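Local coordinates for Two-component system response regulator/GGDEF domain protein (Aeromonas salmonicida, PDB 3LUF) that probably makes the second messenger cyclic di-GMP from two GTP through its GGDEF domain, this piece being its two receiver domains, at residues 173-178 / 186-191; 155-160 / 180-185; 204-209 / 215-220; 161-164 / 169-172; 127-132 / 138-143. One frame throughout, in Å; residues are numbered along the deposited sequence.

All five contacts lie in the second receiver domain and surround one five-stranded parallel sheet. Contacts 1, 3 and 5 are buried and each pins a strand to the helix that follows it, whereas contacts 2 and 4 are partly buried and both use helix 157-166. Their chemistry follows their place. Contacts 1, 4 and 5 meet across the interface through apolar side chains, contact 3 sets a tyrosine ring over a glycine, and contact 2, nearest the solvent, adds a salt bridge and bridging waters. Contacts 1 and 5 share the magnesium ion at the ends of strands 172-176 and 126-130; contacts 1 and 2 share helix 184-194.

Contact 1: 173-178 / 186-191; sequences VLVDYY and SLVRML. With MG (magnesium ion), chain F; DMS (dimethyl sulfoxide), chain I.
V175 and L187 meet methyl to methyl where the strand 172-176 packs against helix 184-194. V175 is the side chain to follow. It leaves the backbone toward the helix, and beyond CB it forks. CG1 lies anti to the backbone N (chi1 -178°), which carries it to the leucine, with V175 CG1 4.1 Å from L187 CD2; it also touches the backbone of G184 at the start of the helix. The other branch, CG2, heads for the next residue of the helix and stops 4.4 Å from V188 CG2, a looser touch. The two side chains V175 and L187 meet at a slant. With gaps this wide the packing is a light apolar seam, and nothing polar enters it.

Past V175 the chain changes character. D176 binds the magnesium ion through OD2 at 2.0 Å, and the backbone oxygen Y178 O binds it at 2.1 Å; D132 and three waters complete six ligands. The other carboxylate oxygen, D176 OD1, accepts a hydrogen bond of 2.6 Å from water 1, itself a ligand of the metal, which ties both oxygens of the group to the site. On the helix, S186 OG donates to the oxygen of a bound dimethyl sulfoxide.

Y217 of helix 213-219 packs on both V175 and V188, L161 of helix 157-166 covers L187, and strand 201-207 runs beside strand 172-176.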
# COMPACT_ATOMS: atom_id res chain seq x y z
N VAL B 173 5.75 -6.02 11.33
CA VAL B 173 5.07 -7.21 11.80
C VAL B 173 3.90 -7.49 10.87
O VAL B 173 3.13 -6.57 10.53
CB VAL B 173 4.49 -7.06 13.23
CG1 VAL B 173 3.91 -8.42 13.67
CG2 VAL B 173 5.54 -6.58 14.22
N LEU B 174 3.78 -8.76 10.43
CA LEU B 174 2.61 -9.23 9.69
C LEU B 174 1.80 -10.12 10.62
O LEU B 174 2.33 -11.07 11.18
CB LEU B 174 3.04 -10.01 8.44
CG LEU B 174 3.90 -9.27 7.39
CD1 LEU B 174 5.39 -9.24 7.76
CD2 LEU B 174 3.77 -10.02 6.09
N VAL B 175 0.52 -9.82 10.77
CA VAL B 175 -0.32 -10.38 11.85
C VAL B 175 -1.56 -11.09 11.31
O VAL B 175 -2.41 -10.47 10.72
CB VAL B 175 -0.77 -9.26 12.83
CG1 VAL B 175 -1.61 -9.87 13.96
CG2 VAL B 175 0.43 -8.56 13.42
N ASP B 176 -1.63 -12.38 11.58
CA ASP B 176 -2.81 -13.20 11.32
C ASP B 176 -3.92 -12.84 12.28
O ASP B 176 -3.70 -12.76 13.50
CB ASP B 176 -2.40 -14.67 11.53
CG ASP B 176 -3.55 -15.65 11.32
OD1 ASP B 176 -4.44 -15.39 10.48
OD2 ASP B 176 -3.53 -16.69 12.01
N TYR B 177 -5.13 -12.66 11.77
CA TYR B 177 -6.23 -12.38 12.66
C TYR B 177 -6.63 -13.59 13.52
O TYR B 177 -6.70 -13.49 14.74
CB TYR B 177 -7.44 -11.80 11.93
CG TYR B 177 -8.65 -11.79 12.83
CD1 TYR B 177 -8.81 -10.80 13.79
CD2 TYR B 177 -9.60 -12.81 12.76
CE1 TYR B 177 -9.91 -10.80 14.63
CE2 TYR B 177 -10.70 -12.82 13.62
CZ TYR B 177 -10.85 -11.81 14.53
OH TYR B 177 -11.96 -11.82 15.37
N TYR B 178 -6.89 -14.74 12.90
CA TYR B 178 -7.54 -15.80 13.65
C TYR B 178 -6.52 -16.68 14.34
O TYR B 178 -5.85 -17.50 13.71
CB TYR B 178 -8.52 -16.60 12.77
CG TYR B 178 -9.38 -17.56 13.54
CD1 TYR B 178 -9.99 -17.18 14.74
CD2 TYR B 178 -9.57 -18.86 13.08
CE1 TYR B 178 -10.78 -18.08 15.47
CE2 TYR B 178 -10.35 -19.77 13.80
CZ TYR B 178 -10.96 -19.37 14.98
OH TYR B 178 -11.73 -20.28 15.68
N SER B 186 -6.37 -7.79 18.75
CA SER B 186 -5.93 -7.62 20.12
C SER B 186 -4.42 -7.43 20.23
O SER B 186 -3.95 -6.60 20.99
CB SER B 186 -6.33 -8.82 20.97
OG SER B 186 -7.71 -8.82 21.15
N LEU B 187 -3.67 -8.20 19.46
CA LEU B 187 -2.23 -8.04 19.44
C LEU B 187 -1.89 -6.65 18.90
O LEU B 187 -1.02 -5.96 19.42
CB LEU B 187 -1.53 -9.12 18.60
CG LEU B 187 -0.02 -8.98 18.40
CD1 LEU B 187 0.77 -9.00 19.72
CD2 LEU B 187 0.43 -10.13 17.48
N VAL B 188 -2.55 -6.25 17.82
CA VAL B 188 -2.27 -4.91 17.29
C VAL B 188 -2.57 -3.81 18.34
O VAL B 188 -1.79 -2.88 18.53
CB VAL B 188 -3.04 -4.69 15.99
CG1 VAL B 188 -2.93 -3.28 15.55
CG2 VAL B 188 -2.45 -5.63 14.92
N ARG B 189 -3.70 -3.92 19.03
CA ARG B 189 -4.00 -2.96 20.12
C ARG B 189 -2.87 -2.91 21.17
O ARG B 189 -2.47 -1.81 21.56
CB ARG B 189 -5.35 -3.27 20.78
CG ARG B 189 -6.57 -3.13 19.86
CD ARG B 189 -7.91 -2.97 20.68
NE ARG B 189 -8.06 -4.03 21.68
CZ ARG B 189 -8.49 -5.26 21.42
NH1 ARG B 189 -8.87 -5.62 20.18
NH2 ARG B 189 -8.55 -6.15 22.41
N MSE B 190 -2.34 -4.06 21.61
CA MSE B 190 -1.26 -4.08 22.57
C MSE B 190 -0.02 -3.37 22.04
O MSE B 190 0.65 -2.59 22.74
CB MSE B 190 -0.92 -5.53 22.96
CG MSE B 190 -2.02 -6.12 23.82
SE MSE B 190 -1.42 -7.87 24.46
CE MSE B 190 0.09 -7.34 25.47
N LEU B 191 0.32 -3.67 20.78
CA LEU B 191 1.51 -3.12 20.17
C LEU B 191 1.39 -1.60 20.08
O LEU B 191 2.34 -0.86 20.36
CB LEU B 191 1.78 -3.75 18.77
CG LEU B 191 2.19 -5.23 18.83
CD1 LEU B 191 2.42 -5.75 17.40
CD2 LEU B 191 3.46 -5.44 19.67
MG MG F . -4.70 -18.29 12.15
S DMS I . -9.57 -12.24 21.96
O DMS I . -8.12 -11.45 21.23
C1 DMS I . -11.07 -11.27 21.63
C2 DMS I . -9.97 -13.74 21.01
O HOH W 1 -5.89 -17.54 10.58
O HOH W 2 -5.87 -20.06 12.27
O HOH W 3 -3.50 -19.19 10.66

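Contact 2: 155-160 / 180-185; sequences SHAREA and PEIDGI. With DMS (dimethyl sulfoxide), chain I.
A157 and I182 form the tight part of this contact. A157 CB lies 3.6 Å from I182 CG2 and 3.7 Å from I182 CB, so the alanine methyl sits against the branch point, CB, as well as the gamma methyl. Of the two branches of I182, it is CG2 that is turned to the helix.

The other half faces solvent and is polar. R158 extends outward from the helix and then bends at chi3 (-58°), which brings its guanidinium edge to the carboxylate of E181. R158 NH2 donates to the syn lone pair of E181 OE2 at 3.1 Å in a salt bridge; the N-H points somewhat aside, at 143° to the acceptor. A second bond from R158 NH2 to E181 OE1, at 3.5 Å, is weak. The two flat groups lie only 4° from coplanar. Between these halves, water 4 accepts from A157 N and donates to P180 O and I182 O, so it links the first turn of the helix to the backbone of the loop.

That loop has a shape of its own: I182 N bonds to P180 O at 2.9 Å across E181, a classic gamma turn. Both helices begin here with capped ends. H156 ND1 accepts from E159 N at 3.0 Å, and D183 caps S186 N.

The contact thus joins the starts of helices 157-166 and 184-194, with A160 packed on strands 126-130 and 150-154, I185 turned to helix 213-219, and P180 beside D132 of the magnesium site.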
# COMPACT_ATOMS: atom_id res chain seq x y z
N SER B 155 4.28 -18.16 16.57
CA SER B 155 3.10 -19.00 16.34
C SER B 155 1.86 -18.51 17.07
O SER B 155 0.77 -19.05 16.90
CB SER B 155 3.39 -20.46 16.71
OG SER B 155 4.68 -20.85 16.26
N HIS B 156 2.02 -17.46 17.87
CA HIS B 156 0.88 -16.87 18.58
C HIS B 156 1.28 -15.52 19.16
O HIS B 156 2.44 -15.14 19.11
CB HIS B 156 0.33 -17.79 19.67
CG HIS B 156 1.37 -18.44 20.53
ND1 HIS B 156 2.21 -17.72 21.36
CD2 HIS B 156 1.68 -19.74 20.73
CE1 HIS B 156 3.00 -18.55 22.01
NE2 HIS B 156 2.70 -19.79 21.65
N ALA B 157 0.30 -14.78 19.67
CA ALA B 157 0.58 -13.43 20.16
C ALA B 157 1.57 -13.42 21.29
O ALA B 157 2.45 -12.56 21.33
CB ALA B 157 -0.70 -12.74 20.60
N ARG B 158 1.43 -14.36 22.22
CA ARG B 158 2.37 -14.45 23.33
C ARG B 158 3.83 -14.55 22.84
O ARG B 158 4.70 -13.79 23.29
CB ARG B 158 1.93 -15.62 24.22
CG ARG B 158 2.75 -15.93 25.41
CD ARG B 158 2.06 -17.14 26.12
NE ARG B 158 0.66 -16.84 26.49
CZ ARG B 158 0.32 -16.27 27.65
NH1 ARG B 158 1.27 -15.99 28.52
NH2 ARG B 158 -0.94 -16.02 27.95
N GLU B 159 4.10 -15.44 21.89
CA GLU B 159 5.44 -15.57 21.32
C GLU B 159 5.87 -14.31 20.56
O GLU B 159 7.03 -13.92 20.67
CB GLU B 159 5.54 -16.80 20.41
CG GLU B 159 6.93 -16.96 19.80
CD GLU B 159 7.15 -18.32 19.14
OE1 GLU B 159 6.20 -18.88 18.54
OE2 GLU B 159 8.31 -18.80 19.23
N ALA B 160 4.96 -13.68 19.82
CA ALA B 160 5.25 -12.45 19.07
C ALA B 160 5.78 -11.38 20.00
O ALA B 160 6.76 -10.75 19.71
CB ALA B 160 3.99 -11.95 18.30
N PRO B 180 -5.68 -18.62 18.42
CA PRO B 180 -6.30 -18.90 19.73
C PRO B 180 -5.84 -17.91 20.82
O PRO B 180 -4.72 -17.36 20.75
CB PRO B 180 -5.89 -20.35 20.02
CG PRO B 180 -4.60 -20.59 19.17
CD PRO B 180 -4.80 -19.72 17.95
N GLU B 181 -6.75 -17.66 21.77
CA GLU B 181 -6.52 -16.88 23.00
C GLU B 181 -6.48 -15.37 22.81
O GLU B 181 -7.25 -14.62 23.42
CB GLU B 181 -5.26 -17.36 23.74
CG GLU B 181 -5.29 -16.96 25.22
CD GLU B 181 -3.93 -16.85 25.89
OE1 GLU B 181 -2.87 -17.19 25.29
OE2 GLU B 181 -3.92 -16.41 27.07
N ILE B 182 -5.56 -14.92 21.96
CA ILE B 182 -5.39 -13.50 21.67
C ILE B 182 -5.40 -13.35 20.15
O ILE B 182 -4.48 -13.80 19.48
CB ILE B 182 -4.04 -12.98 22.24
CG1 ILE B 182 -3.98 -13.24 23.75
CG2 ILE B 182 -3.84 -11.47 21.93
CD1 ILE B 182 -2.59 -13.19 24.35
N ASP B 183 -6.43 -12.72 19.60
CA ASP B 183 -6.50 -12.59 18.16
C ASP B 183 -5.60 -11.49 17.66
O ASP B 183 -5.04 -10.74 18.45
CB ASP B 183 -7.93 -12.44 17.67
CG ASP B 183 -8.61 -11.13 18.08
OD1 ASP B 183 -8.07 -10.02 17.93
OD2 ASP B 183 -9.77 -11.21 18.51
N GLY B 184 -5.51 -11.38 16.33
CA GLY B 184 -4.62 -10.41 15.69
C GLY B 184 -4.92 -8.97 16.06
O GLY B 184 -4.01 -8.15 16.21
N ILE B 185 -6.20 -8.61 16.13
CA ILE B 185 -6.54 -7.22 16.39
C ILE B 185 -6.17 -6.85 17.83
O ILE B 185 -5.67 -5.74 18.08
CB ILE B 185 -8.03 -6.91 16.05
CG1 ILE B 185 -8.22 -6.98 14.55
CG2 ILE B 185 -8.39 -5.51 16.49
CD1 ILE B 185 -9.64 -7.26 14.12
S DMS I . -9.57 -12.24 21.96
O DMS I . -8.12 -11.45 21.23
C1 DMS I . -11.07 -11.27 21.63
C2 DMS I . -9.97 -13.74 21.01
O HOH W 4 -2.43 -15.74 19.88
O HOH W 5 -1.16 -16.04 22.49

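Contact 3: 204-209 / 215-220; sequences GISVSD and ARYLKQ
Y217 lays its ring flat against G204, and this CH-pi contact carries most of the interface. G204 CA stands 3.4 Å from the ring centroid and only 7° off the ring normal, so it sits over the middle of the face, with the six ring carbons nearly equidistant from it. With no side chain on G204, the ring can come right down on the strand backbone. The tyrosine gets there with chi1 at -91°, some way off a staggered value.

Polar approaches come next, at the rim of the ring. Y217 OH lies 3.2 Å from I205 O, which is near the ring plane; V175 O of the neighbouring strand is also close to the hydroxyl. The phenol thus ends where two parallel strands, 172-176 and 201-207, lie side by side, and its oxygen has backbone carbonyls around it although the ring is buried.

Packing completes the set. The side chain of S206 starts out toward the helix, and S206 OG comes within 3.8 Å of Y217 CE2, at a slant to the ring.

The axes of strand 204-207 and helix 215-219 approach to 8.8 Å and run almost antiparallel, at 160°, as expected for the first half of a beta-alpha-beta unit, completed by strand 224-228. S206, near the end of the fourth strand, probably sits where CheY-like receivers keep a conserved Ser or Thr beside the phosphorylation site.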
# COMPACT_ATOMS: atom_id res chain seq x y z
N GLY B 204 -1.94 -5.97 8.77
CA GLY B 204 -2.95 -6.88 9.33
C GLY B 204 -3.42 -7.83 8.24
O GLY B 204 -3.91 -7.37 7.20
N ILE B 205 -3.27 -9.14 8.46
CA ILE B 205 -3.75 -10.15 7.52
C ILE B 205 -5.09 -10.72 7.97
O ILE B 205 -5.27 -11.07 9.13
CB ILE B 205 -2.72 -11.29 7.31
CG1 ILE B 205 -1.37 -10.70 6.88
CG2 ILE B 205 -3.25 -12.26 6.22
CD1 ILE B 205 -0.17 -11.69 6.93
N SER B 206 -6.03 -10.79 7.03
CA SER B 206 -7.40 -11.18 7.30
C SER B 206 -7.99 -11.93 6.11
O SER B 206 -7.61 -11.68 4.99
CB SER B 206 -8.23 -9.89 7.45
OG SER B 206 -8.76 -9.87 8.72
N VAL B 207 -8.97 -12.81 6.35
CA VAL B 207 -9.88 -13.16 5.25
C VAL B 207 -10.95 -12.06 5.20
O VAL B 207 -11.42 -11.60 6.25
CB VAL B 207 -10.51 -14.56 5.40
CG1 VAL B 207 -9.44 -15.63 5.25
CG2 VAL B 207 -11.21 -14.68 6.72
N SER B 208 -11.30 -11.58 4.01
CA SER B 208 -12.21 -10.45 3.97
C SER B 208 -13.66 -10.94 3.83
O SER B 208 -14.01 -11.56 2.83
CB SER B 208 -11.81 -9.42 2.89
OG SER B 208 -12.78 -9.26 1.89
N ASP B 209 -14.45 -10.69 4.87
CA ASP B 209 -15.85 -11.12 4.92
C ASP B 209 -16.70 -10.12 5.73
O ASP B 209 -16.28 -8.97 5.95
CB ASP B 209 -15.96 -12.57 5.44
CG ASP B 209 -15.29 -12.78 6.80
OD1 ASP B 209 -15.09 -11.80 7.55
OD2 ASP B 209 -14.96 -13.94 7.14
N ALA B 215 -10.77 -3.18 7.97
CA ALA B 215 -11.14 -1.88 8.56
C ALA B 215 -10.83 -1.84 10.06
O ALA B 215 -10.37 -0.83 10.57
CB ALA B 215 -12.63 -1.57 8.31
N ARG B 216 -11.10 -2.93 10.76
CA ARG B 216 -10.86 -2.98 12.19
C ARG B 216 -9.36 -2.85 12.48
O ARG B 216 -8.96 -2.10 13.36
CB ARG B 216 -11.41 -4.28 12.77
CG ARG B 216 -12.92 -4.31 13.00
CD ARG B 216 -13.38 -5.62 13.70
NE ARG B 216 -12.75 -5.81 15.02
CZ ARG B 216 -12.69 -6.98 15.67
NH1 ARG B 216 -13.20 -8.08 15.13
NH2 ARG B 216 -12.11 -7.06 16.86
N TYR B 217 -8.55 -3.57 11.70
CA TYR B 217 -7.11 -3.43 11.80
C TYR B 217 -6.67 -1.99 11.59
O TYR B 217 -5.88 -1.46 12.38
CB TYR B 217 -6.42 -4.30 10.75
CG TYR B 217 -6.05 -5.72 11.14
CD1 TYR B 217 -5.27 -5.99 12.26
CD2 TYR B 217 -6.42 -6.79 10.31
CE1 TYR B 217 -4.92 -7.31 12.56
CE2 TYR B 217 -6.04 -8.10 10.60
CZ TYR B 217 -5.30 -8.35 11.70
OH TYR B 217 -4.93 -9.66 11.95
N LEU B 218 -7.14 -1.37 10.51
CA LEU B 218 -6.77 0.01 10.18
C LEU B 218 -7.16 1.02 11.28
O LEU B 218 -6.34 1.89 11.67
CB LEU B 218 -7.33 0.39 8.80
CG LEU B 218 -6.65 -0.35 7.63
CD1 LEU B 218 -7.46 -0.11 6.31
CD2 LEU B 218 -5.21 0.14 7.48
N LYS B 219 -8.39 0.89 11.78
CA LYS B 219 -8.88 1.77 12.84
C LYS B 219 -8.12 1.60 14.14
O LYS B 219 -8.02 2.54 14.94
CB LYS B 219 -10.39 1.55 13.09
CG LYS B 219 -11.28 1.90 11.91
CD LYS B 219 -11.40 3.39 11.67
CE LYS B 219 -12.33 3.63 10.49
NZ LYS B 219 -11.91 4.83 9.76
N GLN B 220 -7.57 0.40 14.33
CA GLN B 220 -6.74 0.12 15.50
C GLN B 220 -5.27 0.51 15.34
O GLN B 220 -4.49 0.29 16.26
CB GLN B 220 -6.83 -1.33 15.92
CG GLN B 220 -8.17 -1.69 16.50
CD GLN B 220 -8.51 -0.94 17.78
OE1 GLN B 220 -7.63 -0.58 18.58
NE2 GLN B 220 -9.79 -0.68 17.96

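Contact 4: 161-164 / 169-172; sequences LATL and AIRL. Unlike the reference sequence in segment 161-164: A162 (reference Thr).
Where helix 157-166 turns back into strand 172-176, on the way from the second strand of the receiver domain to the third, L164 and T163 close over I170 of the connecting run. I170 is the buried residue of the three, and its CB is directed at the helix. It touches with two different branches. The gamma methyl does the closer work: I170 CG2 is 3.6 Å from L164 CD2, and the same leucine methyl is 3.9 Å from I170 CB, so it nestles against the branch point. The longer arm reaches on to the preceding residue of the helix, with I170 CD1 3.9 Å from T163 CG2 and 4.1 Å from L164 CD2. L164 CD2 thus touches I170 both near its branch point and at its far end.

Both helix side chains cross the isoleucine at about a right angle. The rotation of T163 about CA-CB (chi1 of OG1 -65°) turns CG2 to I170 and sends the hydroxyl back along the helix to bond with E159 O. L128 of strand 126-130 lies against all three residues, and H152 touches T163 and I170.

The interface itself is thus held by dispersion and by the exclusion of water. The T163 hydroxyl is paired within its own helix, leaving the methyl as the part of T163 that meets I170.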
# COMPACT_ATOMS: atom_id res chain seq x y z
N LEU B 161 5.11 -11.18 21.14
CA LEU B 161 5.53 -10.17 22.10
C LEU B 161 6.91 -10.47 22.64
O LEU B 161 7.74 -9.58 22.72
CB LEU B 161 4.54 -10.06 23.25
CG LEU B 161 3.15 -9.55 22.85
CD1 LEU B 161 2.06 -10.02 23.80
CD2 LEU B 161 3.08 -7.97 22.65
N ALA B 162 7.15 -11.75 22.98
CA ALA B 162 8.44 -12.18 23.50
C ALA B 162 9.56 -11.92 22.50
O ALA B 162 10.62 -11.43 22.86
CB ALA B 162 8.38 -13.69 23.88
N THR B 163 9.28 -12.25 21.24
CA THR B 163 10.21 -12.05 20.13
C THR B 163 10.56 -10.57 19.94
O THR B 163 11.72 -10.21 19.79
CB THR B 163 9.68 -12.75 18.86
OG1 THR B 163 9.68 -14.15 19.12
CG2 THR B 163 10.58 -12.50 17.65
N LEU B 164 9.54 -9.72 19.97
CA LEU B 164 9.74 -8.27 19.85
C LEU B 164 10.60 -7.72 20.98
O LEU B 164 11.47 -6.84 20.76
CB LEU B 164 8.40 -7.54 19.77
CG LEU B 164 7.67 -7.75 18.44
CD1 LEU B 164 6.16 -7.32 18.51
CD2 LEU B 164 8.34 -7.03 17.25
N ALA B 169 15.09 -4.47 16.94
CA ALA B 169 15.30 -3.90 15.62
C ALA B 169 14.17 -4.29 14.67
O ALA B 169 14.10 -3.70 13.57
CB ALA B 169 16.63 -4.35 15.04
N ILE B 170 13.33 -5.25 15.04
CA ILE B 170 12.19 -5.69 14.15
C ILE B 170 11.39 -4.42 13.85
O ILE B 170 11.01 -3.70 14.78
CB ILE B 170 11.32 -6.77 14.81
CG1 ILE B 170 12.07 -8.11 14.82
CG2 ILE B 170 9.98 -6.92 14.06
CD1 ILE B 170 11.45 -9.20 15.76
N ARG B 171 11.15 -4.11 12.57
CA ARG B 171 10.44 -2.87 12.23
C ARG B 171 9.08 -3.11 11.57
O ARG B 171 8.33 -2.17 11.33
CB ARG B 171 11.31 -2.00 11.34
CG ARG B 171 11.48 -2.52 9.91
CD ARG B 171 12.31 -1.52 9.12
NE ARG B 171 13.67 -1.49 9.67
CZ ARG B 171 14.62 -0.63 9.28
NH1 ARG B 171 14.33 0.31 8.37
NH2 ARG B 171 15.83 -0.70 9.84
N LEU B 172 8.80 -4.37 11.23
CA LEU B 172 7.55 -4.65 10.51
C LEU B 172 7.03 -5.99 10.99
O LEU B 172 7.78 -6.95 11.12
CB LEU B 172 7.80 -4.64 8.99
CG LEU B 172 6.68 -5.27 8.13
CD1 LEU B 172 5.54 -4.32 8.18
CD2 LEU B 172 7.10 -5.52 6.69

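Contact 5: 127-132 / 138-143; sequences VLVVDD and HRTMAQ. With MG (magnesium ion), chain F.
Two donors grip D131 OD1, just past the point where V129 packs on T140 and M141: water 3 gives it a bond of 2.7 Å, and the backbone S133 N gives another. Since water 3 is also a ligand of the magnesium ion, D131 acts on the metal from the second shell. Its other oxygen, D131 OD2, is bonded to S136 OG near the start of helix 134-145. The next residue touches the ion directly, with D132 OD1 2.0 Å from the magnesium ion, while D132 OD2 receives a bond of 3.0 Å from water 2, again a metal ligand. The inner-sphere aspartate thus has one oxygen on the metal and the other on its water.

Behind this polar end, the apolar contact between 127-132 and 138-143 rests on V129, which faces the helix and straddles two consecutive residues of it. V129 CG1 is 4.0 Å from T140 CG2. V129 CG2 meets T140 CG2 at the same 4.0 Å and lies 3.9 Å from M141 CG, so the selenomethionine touches V129 near the root of its chain. T140 offers its methyl while its hydroxyl bonds to S136 O in the turn before.

This is the opening strand and helix of a CheY-like receiver domain: the helix packs on the first strand, and the strand ends in a pair of acidic residues at the magnesium-binding pocket, facing the predicted phospho-acceptor D176.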
# COMPACT_ATOMS: atom_id res chain seq x y z
N VAL B 127 12.00 -8.42 10.17
CA VAL B 127 10.55 -8.45 10.17
C VAL B 127 10.03 -9.65 10.93
O VAL B 127 10.76 -10.62 11.15
CB VAL B 127 10.01 -8.45 8.73
CG1 VAL B 127 10.58 -7.31 7.94
CG2 VAL B 127 10.26 -9.85 8.04
N LEU B 128 8.75 -9.60 11.33
CA LEU B 128 8.19 -10.69 12.14
C LEU B 128 6.90 -11.17 11.52
O LEU B 128 6.02 -10.36 11.18
CB LEU B 128 7.93 -10.19 13.57
CG LEU B 128 7.16 -11.10 14.56
CD1 LEU B 128 7.84 -12.47 14.75
CD2 LEU B 128 6.91 -10.39 15.91
N VAL B 129 6.77 -12.49 11.34
CA VAL B 129 5.52 -13.09 10.87
C VAL B 129 4.84 -13.79 12.05
O VAL B 129 5.47 -14.60 12.71
CB VAL B 129 5.75 -14.16 9.73
CG1 VAL B 129 4.41 -14.76 9.29
CG2 VAL B 129 6.48 -13.53 8.55
N VAL B 130 3.58 -13.41 12.33
CA VAL B 130 2.76 -13.99 13.41
C VAL B 130 1.56 -14.69 12.79
O VAL B 130 0.68 -14.08 12.16
CB VAL B 130 2.25 -12.93 14.39
CG1 VAL B 130 1.64 -13.59 15.62
CG2 VAL B 130 3.38 -12.01 14.81
N ASP B 131 1.51 -16.00 13.00
CA ASP B 131 0.54 -16.85 12.32
C ASP B 131 0.54 -18.16 13.06
O ASP B 131 1.59 -18.72 13.29
CB ASP B 131 1.02 -17.12 10.88
CG ASP B 131 -0.02 -17.84 10.02
OD1 ASP B 131 -0.92 -18.52 10.58
OD2 ASP B 131 0.05 -17.72 8.78
N ASP B 132 -0.64 -18.63 13.43
CA ASP B 132 -0.73 -19.86 14.25
C ASP B 132 -0.70 -21.16 13.44
O ASP B 132 -0.58 -22.25 14.02
CB ASP B 132 -1.96 -19.82 15.15
CG ASP B 132 -3.24 -19.74 14.37
OD1 ASP B 132 -3.36 -18.88 13.46
OD2 ASP B 132 -4.15 -20.52 14.67
N HIS B 138 5.10 -20.68 7.52
CA HIS B 138 6.33 -21.00 6.78
C HIS B 138 6.32 -20.53 5.32
O HIS B 138 7.36 -20.16 4.78
CB HIS B 138 6.67 -22.50 6.90
CG HIS B 138 7.21 -22.87 8.24
ND1 HIS B 138 7.76 -24.11 8.51
CD2 HIS B 138 7.29 -22.16 9.40
CE1 HIS B 138 8.16 -24.14 9.77
NE2 HIS B 138 7.89 -22.97 10.33
N ARG B 139 5.14 -20.52 4.70
CA ARG B 139 5.03 -20.05 3.34
C ARG B 139 5.34 -18.55 3.29
O ARG B 139 6.08 -18.09 2.43
CB ARG B 139 3.63 -20.31 2.78
CG ARG B 139 3.43 -19.72 1.40
CD ARG B 139 2.13 -20.15 0.74
NE ARG B 139 0.96 -19.57 1.40
CZ ARG B 139 0.05 -20.28 2.07
NH1 ARG B 139 0.16 -21.60 2.19
NH2 ARG B 139 -0.99 -19.66 2.63
N THR B 140 4.78 -17.80 4.25
CA THR B 140 4.96 -16.36 4.26
C THR B 140 6.42 -16.04 4.57
O THR B 140 7.00 -15.14 3.94
CB THR B 140 4.03 -15.71 5.31
OG1 THR B 140 2.68 -15.99 4.95
CG2 THR B 140 4.20 -14.22 5.34
N MSE B 141 6.99 -16.76 5.53
CA MSE B 141 8.41 -16.64 5.88
C MSE B 141 9.30 -16.92 4.69
O MSE B 141 10.22 -16.16 4.43
CB MSE B 141 8.78 -17.55 7.05
CG MSE B 141 8.30 -17.00 8.38
SE MSE B 141 8.73 -18.39 9.65
CE MSE B 141 10.65 -18.21 9.46
N ALA B 142 8.99 -17.97 3.94
CA ALA B 142 9.80 -18.29 2.76
C ALA B 142 9.74 -17.18 1.70
O ALA B 142 10.78 -16.82 1.11
CB ALA B 142 9.39 -19.64 2.16
N GLN B 143 8.54 -16.62 1.50
CA GLN B 143 8.33 -15.53 0.55
C GLN B 143 9.15 -14.31 1.00
O GLN B 143 9.81 -13.68 0.21
CB GLN B 143 6.84 -15.20 0.43
CG GLN B 143 6.01 -16.23 -0.39
CD GLN B 143 4.48 -16.11 -0.24
OE1 GLN B 143 3.96 -15.55 0.73
NE2 GLN B 143 3.75 -16.69 -1.19
MG MG F . -4.70 -18.29 12.15
O HOH W 3 -3.50 -19.19 10.66
O HOH W 2 -5.87 -20.06 12.27
O HOH W 1 -5.89 -17.54 10.58